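PDB 2PFX: uncharacterized peroxidase-related protein from Silicibacter sp., which is of unknown function but carries a carboxymuconolactone decarboxylase (AhpD-like) domain and is probably a peroxidase-related oxidoreductase. Local coordinates for residues A[74-79]-A[162-167]; A[70-75]-A[124-129]; A[130-133]-A[139-142]. All blocks are in the same frame, centred on the assembly; numbering follows the deposited sequence.

Interaction 1 of 3, residues A[74-79]-A[162-167]; sequences EMIAVV and ANVTGF
Ile76, on helix 70-84, faces the neighbouring residues Val164 and Thr165 of helix 155-178, and all three are buried. The backbones come close here, with 6.4 Å between the CA atoms of Ile76 and Thr165. Ile76 gives the largest share of the 144 Å² buried between the two segments, and one of its branches, the CG2 methyl, meets both partners. Along the second helix, Asn163 turns to another subunit, its OD1 hydrogen-bonded to Tyr44 OH of the second subunit. Val164 then makes the apolar half of the contact. Its CG1, anti to the backbone N (chi1 171°), lies 3.6 Å from Ile76 CG2 and 4.0 Å from Ile76 CB, and the two branched side chains are roughly perpendicular. Both helices belong to the all-helical core of this AhpD-like subunit. Elsewhere on helix 70-84, Glu74 OE1 is hydrogen-bonded to His93 ND1, a pairing that may resemble the glutamate-histidine relay of AhpD. Thr165 comes next, and its hydroxyl approaches the same methyl, with OG1 3.5 Å from Ile76 CG2. With chi1 at -63°, OG1 sits beside its own backbone N and hydrogen-bonds to Ile161 O one turn earlier; the polar atom is thus satisfied within its own helix while meeting only carbon on Ile76. The Thr165 side chain also touches Ala130, Met133 and Thr134 of helix 121-136, a third helix against the pair.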
loop_
_atom_site.group_PDB
_atom_site.type_symbol
_atom_site.label_atom_id
_atom_site.label_comp_id
_atom_site.label_asym_id
_atom_site.label_seq_id
_atom_site.Cartn_x
_atom_site.Cartn_y
_atom_site.Cartn_z
ATOM N N GLU A 74 -26.696 6.310 4.950
ATOM C CA GLU A 74 -25.855 6.654 6.106
ATOM C C GLU A 74 -24.833 5.556 6.381
ATOM O O GLU A 74 -23.718 5.855 6.811
ATOM C CB GLU A 74 -26.696 6.887 7.349
ATOM C CG GLU A 74 -27.415 8.210 7.415
ATOM C CD GLU A 74 -26.513 9.433 7.407
ATOM O OE1 GLU A 74 -25.278 9.280 7.478
ATOM O OE2 GLU A 74 -27.082 10.550 7.330
HETATM N N MSE A 75 -25.204 4.302 6.147
HETATM C CA MSE A 75 -24.266 3.198 6.336
HETATM C C MSE A 75 -23.098 3.307 5.370
HETATM O O MSE A 75 -21.939 3.060 5.685
HETATM C CB MSE A 75 -25.036 1.871 6.178
HETATM C CG MSE A 75 -25.979 1.611 7.343
HETATM SE SE MSE A 75 -27.113 0.083 6.921
HETATM C CE MSE A 75 -25.763 -1.120 7.536
ATOM N N ILE A 76 -23.389 3.700 4.140
ATOM C CA ILE A 76 -22.366 3.870 3.137
ATOM C C ILE A 76 -21.424 4.966 3.610
ATOM O O ILE A 76 -20.207 4.847 3.572
ATOM C CB ILE A 76 -22.955 4.235 1.767
ATOM C CG1 ILE A 76 -23.636 3.075 1.040
ATOM C CG2 ILE A 76 -21.904 4.826 0.844
ATOM C CD1 ILE A 76 -24.483 3.513 -0.155
ATOM N N ALA A 77 -22.060 6.035 4.094
ATOM C CA ALA A 77 -21.253 7.175 4.533
ATOM C C ALA A 77 -20.207 6.802 5.568
ATOM O O ALA A 77 -19.048 7.218 5.519
ATOM C CB ALA A 77 -22.183 8.238 5.102
ATOM N N VAL A 78 -20.645 6.026 6.548
ATOM C CA VAL A 78 -19.750 5.619 7.638
ATOM C C VAL A 78 -18.669 4.670 7.190
ATOM O O VAL A 78 -17.530 4.724 7.640
ATOM C CB VAL A 78 -20.554 4.971 8.782
ATOM C CG1 VAL A 78 -19.622 4.453 9.876
ATOM C CG2 VAL A 78 -21.522 5.986 9.344
ATOM N N VAL A 79 -19.001 3.743 6.297
ATOM C CA VAL A 79 -17.966 2.827 5.806
ATOM C C VAL A 79 -16.922 3.600 5.019
ATOM O O VAL A 79 -15.701 3.432 5.201
ATOM C CB VAL A 79 -18.624 1.710 4.987
ATOM C CG1 VAL A 79 -17.605 0.953 4.155
ATOM C CG2 VAL A 79 -19.385 0.788 5.930
ATOM N N ALA A 162 -22.975 4.745 -6.045
ATOM C CA ALA A 162 -21.770 5.404 -6.525
ATOM C C ALA A 162 -21.753 6.874 -6.118
ATOM O O ALA A 162 -20.705 7.392 -5.724
ATOM C CB ALA A 162 -21.652 5.266 -8.031
ATOM N N ASN A 163 -22.883 7.558 -6.201
ATOM C CA ASN A 163 -22.821 9.000 -5.903
ATOM C C ASN A 163 -22.692 9.251 -4.414
ATOM O O ASN A 163 -21.938 10.143 -4.005
ATOM C CB ASN A 163 -24.028 9.711 -6.512
ATOM C CG ASN A 163 -23.726 10.104 -7.946
ATOM O OD1 ASN A 163 -23.362 11.250 -8.211
ATOM N ND2 ASN A 163 -23.866 9.150 -8.857
ATOM N N VAL A 164 -23.408 8.478 -3.598
ATOM C CA VAL A 164 -23.269 8.637 -2.159
ATOM C C VAL A 164 -21.821 8.347 -1.768
ATOM O O VAL A 164 -21.211 9.119 -1.050
ATOM C CB VAL A 164 -24.245 7.745 -1.394
ATOM C CG1 VAL A 164 -23.950 7.746 0.096
ATOM C CG2 VAL A 164 -25.656 8.229 -1.692
ATOM N N THR A 165 -21.288 7.239 -2.263
ATOM C CA THR A 165 -19.916 6.856 -1.994
ATOM C C THR A 165 -18.939 7.956 -2.417
ATOM O O THR A 165 -18.090 8.410 -1.646
ATOM C CB THR A 165 -19.549 5.564 -2.760
ATOM O OG1 THR A 165 -20.360 4.459 -2.307
ATOM C CG2 THR A 165 -18.108 5.160 -2.507
ATOM N N GLY A 166 -19.045 8.427 -3.659
ATOM C CA GLY A 166 -18.174 9.495 -4.144
ATOM C C GLY A 166 -18.300 10.756 -3.311
ATOM O O GLY A 166 -17.281 11.387 -3.003
ATOM N N PHE A 167 -19.524 11.109 -2.945
ATOM C CA PHE A 167 -19.743 12.308 -2.129
ATOM C C PHE A 167 -18.966 12.236 -0.826
ATOM O O PHE A 167 -18.338 13.238 -0.494
ATOM C CB PHE A 167 -21.234 12.517 -1.885
ATOM C CG PHE A 167 -21.633 13.780 -1.156
ATOM C CD1 PHE A 167 -21.493 15.042 -1.703
ATOM C CD2 PHE A 167 -22.157 13.650 0.121
ATOM C CE1 PHE A 167 -21.873 16.155 -0.975
ATOM C CE2 PHE A 167 -22.572 14.735 0.851
ATOM C CZ PHE A 167 -22.437 15.982 0.274
#

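Interaction 2 of 3, residues A[70-75]-A[124-129]; sequences KLEREM and RVMLDF
The buried packing of helix 70-84 on helix 121-136, within the all-helical AhpD-like fold, brings Glu72 and Met75 against Met126 and Leu127. Both methionines are selenomethionines. Met126 reaches across with an extended stem, CG anti to its backbone N (chi1 -180°), and then bends at chi3 (71°), which carries its methyl to the backbone of the first helix: CE lies 3.7 Å from Glu72 O. The selenium rests against the aliphatic part of the glutamate, SE being 4.0 Å from Glu72 CB and 4.1 Å from Glu72 CG, and the Met126 chain runs nearly square to that of Glu72. The carboxylate of Glu72 is engaged elsewhere. OE1 is hydrogen-bonded to Ser69 N, and OE2 forms a salt bridge with Arg122 and a hydrogen bond with Gln123 NE2, tying helix 70-84 to the start of helix 121-136. Leu127, the residue after Met126, meets Met75, which lies about a turn beyond Glu72 on helix 70-84. It brings a single methyl to the carbonyl, CD2 being 3.7 Å from Met75 O, and the same CD2 lies more loosely against the side chain, 4.3 Å from Met75 CB. The salt bridge of Arg124 NE with Asp128 lies within helix 121-136, away from 70-75, and Arg124 NH2 is paired with Glu141 of the third subunit. No hydrogen bond joins the two segments, so they are held here by methyl groups and selenium packed on carbonyl oxygens and carbon; with its carboxylate gripped by Ser69, Arg122 and Gln123, Glu72 can lend its stem to this buried packing while its charge stays paired.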
loop_
_atom_site.group_PDB
_atom_site.type_symbol
_atom_site.label_atom_id
_atom_site.label_comp_id
_atom_site.label_asym_id
_atom_site.label_seq_id
_atom_site.Cartn_x
_atom_site.Cartn_y
_atom_site.Cartn_z
ATOM N N LYS A 70 -32.831 5.779 3.785
ATOM C CA LYS A 70 -31.970 6.783 4.411
ATOM C C LYS A 70 -30.823 6.136 5.186
ATOM O O LYS A 70 -29.682 6.571 5.059
ATOM C CB LYS A 70 -32.800 7.698 5.327
ATOM C CG LYS A 70 -33.629 8.655 4.482
ATOM C CD LYS A 70 -34.435 9.633 5.305
ATOM C CE LYS A 70 -35.912 9.620 4.929
ATOM N NZ LYS A 70 -36.118 9.953 3.487
ATOM N N LEU A 71 -31.147 5.112 5.965
ATOM C CA LEU A 71 -30.183 4.379 6.789
ATOM C C LEU A 71 -29.099 3.786 5.914
ATOM O O LEU A 71 -27.913 3.912 6.207
ATOM C CB LEU A 71 -30.895 3.292 7.591
ATOM C CG LEU A 71 -30.032 2.257 8.330
ATOM C CD1 LEU A 71 -29.038 2.931 9.262
ATOM C CD2 LEU A 71 -30.941 1.280 9.065
ATOM N N GLU A 72 -29.537 3.168 4.805
ATOM C CA GLU A 72 -28.564 2.532 3.926
ATOM C C GLU A 72 -27.514 3.528 3.445
ATOM O O GLU A 72 -26.326 3.208 3.374
ATOM C CB GLU A 72 -29.313 1.857 2.776
ATOM C CG GLU A 72 -29.704 0.429 3.099
ATOM C CD GLU A 72 -30.731 -0.208 2.191
ATOM O OE1 GLU A 72 -31.345 0.473 1.348
ATOM O OE2 GLU A 72 -30.937 -1.441 2.320
ATOM N N ARG A 73 -27.976 4.737 3.129
ATOM C CA ARG A 73 -27.050 5.772 2.627
ATOM C C ARG A 73 -26.145 6.244 3.748
ATOM O O ARG A 73 -24.971 6.509 3.507
ATOM C CB ARG A 73 -27.874 6.872 1.972
ATOM C CG ARG A 73 -28.530 6.391 0.685
ATOM C CD ARG A 73 -29.405 7.464 0.081
ATOM N NE ARG A 73 -30.780 7.298 0.505
ATOM C CZ ARG A 73 -31.805 8.091 0.218
ATOM N NH1 ARG A 73 -31.654 9.179 -0.514
ATOM N NH2 ARG A 73 -33.015 7.785 0.676
ATOM N N GLU A 74 -26.696 6.310 4.950
ATOM C CA GLU A 74 -25.855 6.654 6.106
ATOM C C GLU A 74 -24.833 5.556 6.381
ATOM O O GLU A 74 -23.718 5.855 6.811
ATOM C CB GLU A 74 -26.696 6.887 7.349
ATOM C CG GLU A 74 -27.415 8.210 7.415
ATOM C CD GLU A 74 -26.513 9.433 7.407
ATOM O OE1 GLU A 74 -25.278 9.280 7.478
ATOM O OE2 GLU A 74 -27.082 10.550 7.330
HETATM N N MSE A 75 -25.204 4.302 6.147
HETATM C CA MSE A 75 -24.266 3.198 6.336
HETATM C C MSE A 75 -23.098 3.307 5.370
HETATM O O MSE A 75 -21.939 3.060 5.685
HETATM C CB MSE A 75 -25.036 1.871 6.178
HETATM C CG MSE A 75 -25.979 1.611 7.343
HETATM SE SE MSE A 75 -27.113 0.083 6.921
HETATM C CE MSE A 75 -25.763 -1.120 7.536
ATOM N N ARG A 124 -24.568 -6.016 2.645
ATOM C CA ARG A 124 -23.117 -6.240 2.672
ATOM C C ARG A 124 -22.503 -5.964 1.323
ATOM O O ARG A 124 -21.422 -5.365 1.244
ATOM C CB ARG A 124 -22.840 -7.680 3.117
ATOM C CG ARG A 124 -21.371 -8.019 3.073
ATOM C CD ARG A 124 -20.465 -7.029 3.853
ATOM N NE ARG A 124 -19.095 -7.590 3.690
ATOM C CZ ARG A 124 -18.459 -8.327 4.586
ATOM N NH1 ARG A 124 -18.939 -8.662 5.775
ATOM N NH2 ARG A 124 -17.245 -8.764 4.256
ATOM N N VAL A 125 -23.104 -6.376 0.199
ATOM C CA VAL A 125 -22.429 -6.118 -1.079
ATOM C C VAL A 125 -22.469 -4.636 -1.433
ATOM O O VAL A 125 -21.565 -4.113 -2.084
ATOM C CB VAL A 125 -22.995 -6.979 -2.214
ATOM C CG1 VAL A 125 -22.836 -8.455 -1.802
ATOM C CG2 VAL A 125 -24.442 -6.679 -2.561
HETATM N N MSE A 126 -23.504 -3.942 -0.988
HETATM C CA MSE A 126 -23.578 -2.495 -1.116
HETATM C C MSE A 126 -22.353 -1.840 -0.478
HETATM O O MSE A 126 -21.666 -1.005 -1.078
HETATM C CB MSE A 126 -24.873 -2.021 -0.489
HETATM C CG MSE A 126 -25.084 -0.515 -0.556
HETATM SE SE MSE A 126 -26.595 0.024 0.489
HETATM C CE MSE A 126 -25.776 -0.282 2.183
ATOM N N LEU A 127 -22.056 -2.243 0.746
ATOM C CA LEU A 127 -20.876 -1.715 1.430
ATOM C C LEU A 127 -19.546 -2.177 0.854
ATOM O O LEU A 127 -18.573 -1.420 0.842
ATOM C CB LEU A 127 -20.946 -2.030 2.930
ATOM C CG LEU A 127 -22.158 -1.444 3.654
ATOM C CD1 LEU A 127 -22.175 -1.851 5.114
ATOM C CD2 LEU A 127 -22.213 0.084 3.539
ATOM N N ASP A 128 -19.447 -3.405 0.371
ATOM C CA ASP A 128 -18.229 -3.881 -0.262
ATOM C C ASP A 128 -17.893 -3.081 -1.525
ATOM O O ASP A 128 -16.728 -2.787 -1.817
ATOM C CB ASP A 128 -18.401 -5.347 -0.637
ATOM C CG ASP A 128 -18.342 -6.345 0.493
ATOM O OD1 ASP A 128 -17.928 -5.992 1.618
ATOM O OD2 ASP A 128 -18.729 -7.504 0.212
ATOM N N PHE A 129 -18.923 -2.745 -2.296
ATOM C CA PHE A 129 -18.772 -1.921 -3.494
ATOM C C PHE A 129 -18.289 -0.506 -3.139
ATOM O O PHE A 129 -17.382 0.049 -3.753
ATOM C CB PHE A 129 -20.113 -1.894 -4.235
ATOM C CG PHE A 129 -20.074 -1.310 -5.647
ATOM C CD1 PHE A 129 -19.797 -2.108 -6.749
ATOM C CD2 PHE A 129 -20.324 0.033 -5.881
ATOM C CE1 PHE A 129 -19.786 -1.572 -8.021
ATOM C CE2 PHE A 129 -20.290 0.584 -7.143
ATOM C CZ PHE A 129 -19.988 -0.227 -8.217
#

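Interaction 3 of 3, residues A[130-133]-A[139-142]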
loop_
_atom_site.group_PDB
_atom_site.type_symbol
_atom_site.label_atom_id
_atom_site.label_comp_id
_atom_site.label_asym_id
_atom_site.label_seq_id
_atom_site.Cartn_x
_atom_site.Cartn_y
_atom_site.Cartn_z
ATOM N N ALA A 130 -18.913 0.078 -2.131
ATOM C CA ALA A 130 -18.500 1.403 -1.660
ATOM C C ALA A 130 -17.044 1.362 -1.227
ATOM O O ALA A 130 -16.282 2.278 -1.557
ATOM C CB ALA A 130 -19.408 1.879 -0.541
ATOM N N ALA A 131 -16.669 0.315 -0.515
ATOM C CA ALA A 131 -15.297 0.101 -0.043
ATOM C C ALA A 131 -14.323 -0.004 -1.195
ATOM O O ALA A 131 -13.255 0.622 -1.206
ATOM C CB ALA A 131 -15.178 -1.146 0.836
ATOM N N LYS A 132 -14.690 -0.798 -2.191
ATOM C CA LYS A 132 -13.834 -0.930 -3.356
ATOM C C LYS A 132 -13.721 0.363 -4.155
ATOM O O LYS A 132 -12.678 0.717 -4.738
ATOM C CB LYS A 132 -14.347 -2.072 -4.237
ATOM C CG LYS A 132 -13.395 -2.293 -5.426
ATOM C CD LYS A 132 -13.824 -3.475 -6.283
ATOM C CE LYS A 132 -12.768 -3.719 -7.360
ATOM N NZ LYS A 132 -12.908 -5.106 -7.871
HETATM N N MSE A 133 -14.797 1.127 -4.249
HETATM C CA MSE A 133 -14.763 2.439 -4.863
HETATM C C MSE A 133 -13.849 3.386 -4.092
HETATM O O MSE A 133 -13.155 4.227 -4.644
HETATM C CB MSE A 133 -16.157 3.052 -4.849
HETATM C CG MSE A 133 -17.083 2.601 -5.960
HETATM SE SE MSE A 133 -18.769 3.448 -5.928
HETATM C CE MSE A 133 -18.140 5.211 -6.297
ATOM N N GLU A 139 -10.417 -0.037 -10.475
ATOM C CA GLU A 139 -10.489 -1.478 -10.645
ATOM C C GLU A 139 -11.916 -1.998 -10.628
ATOM O O GLU A 139 -12.180 -3.190 -10.714
ATOM C CB GLU A 139 -9.671 -2.115 -9.520
ATOM C CG GLU A 139 -8.217 -1.657 -9.542
ATOM C CD GLU A 139 -7.324 -2.370 -8.559
ATOM O OE1 GLU A 139 -7.810 -3.211 -7.772
ATOM O OE2 GLU A 139 -6.110 -2.071 -8.591
ATOM N N ILE A 140 -12.907 -1.141 -10.530
ATOM C CA ILE A 140 -14.286 -1.637 -10.576
ATOM C C ILE A 140 -14.602 -2.062 -12.004
ATOM O O ILE A 140 -14.265 -1.347 -12.951
ATOM C CB ILE A 140 -15.300 -0.627 -10.071
ATOM C CG1 ILE A 140 -15.144 -0.469 -8.535
ATOM C CG2 ILE A 140 -16.738 -0.948 -10.402
ATOM C CD1 ILE A 140 -15.400 0.992 -8.282
ATOM N N GLU A 141 -15.215 -3.238 -12.111
ATOM C CA GLU A 141 -15.551 -3.863 -13.386
ATOM C C GLU A 141 -17.043 -4.207 -13.494
ATOM O O GLU A 141 -17.786 -4.174 -12.518
ATOM C CB GLU A 141 -14.847 -5.200 -13.616
ATOM C CG GLU A 141 -13.357 -5.250 -13.692
ATOM C CD GLU A 141 -12.777 -5.095 -15.081
ATOM O OE1 GLU A 141 -13.398 -5.483 -16.088
ATOM O OE2 GLU A 141 -11.657 -4.549 -15.083
ATOM N N GLU A 142 -17.413 -4.597 -14.711
ATOM C CA GLU A 142 -18.804 -4.982 -14.935
ATOM C C GLU A 142 -19.235 -6.066 -13.964
ATOM O O GLU A 142 -20.352 -6.067 -13.469
ATOM C CB GLU A 142 -18.921 -5.428 -16.389
ATOM C CG GLU A 142 -20.334 -5.807 -16.761
ATOM C CD GLU A 142 -21.342 -4.694 -16.677
ATOM O OE1 GLU A 142 -21.043 -3.527 -16.967
ATOM O OE2 GLU A 142 -22.510 -4.981 -16.329
#
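Lys132 and Met133, near the end of helix 121-136, receive the loop residues Glu139 and Ile140, which lead to Glu141, the N-cap of helix 142-150. The apolar contacts come from Ile140. Its CG1 lies 4.0 Å from both CG and CD of Lys132, the two chains running antiparallel alongside one another, while CD1 reaches Met133, a selenomethionine. The 3.3 Å between Ile140 CD1 and Met133 CG is tighter than usual and doubtful, since Ile140 was deposited in two conformers. The polar part is at the lysine end. Extended from CG outward and with CG anti to the backbone N (chi1 -176°), Lys132 brings CE to 3.4 Å from Glu139 O, while NZ goes on to a salt bridge with Asp144. Asp144 OD2 also accepts a hydrogen bond from Glu141 N, the side-chain-to-N-cap bond of a capping box. With an alanine here instead of Lys132, Asp144 would probably be left without this cation, and the methylene contact to Ile140 CG1 would be lost. The carboxylate of Glu139 pairs instead with Arg135 of the fourth subunit. The lysine thus does two jobs at once, its methylenes shielding Ile140 and its ammonium binding the charge at the start of the next helix.

Overall arrangement
Interactions 1 and 2 are buried and share helix 70-84, which meets helix 155-178 in the first and helix 121-136 in the second. Interaction 3, nested in the loop closed by interaction 1, lies farther from the chain's centre, is only partly buried, and folds the end of helix 121-136 against the following loop. The sites adjoin: Leu127 packs on Ile76 and Val79, Ile76 on Ala130, and Phe129 on Ile140. None of the three has a hydrogen bond between its segments. Interaction 1 joins branched carbon and a threonine hydroxyl; interaction 2 sets selenomethionine and leucine on carbonyls and a glutamate stem; interaction 3 lays isoleucine on selenomethionine and a lysine stem. Charges near interactions 2 and 3 reach other subunits.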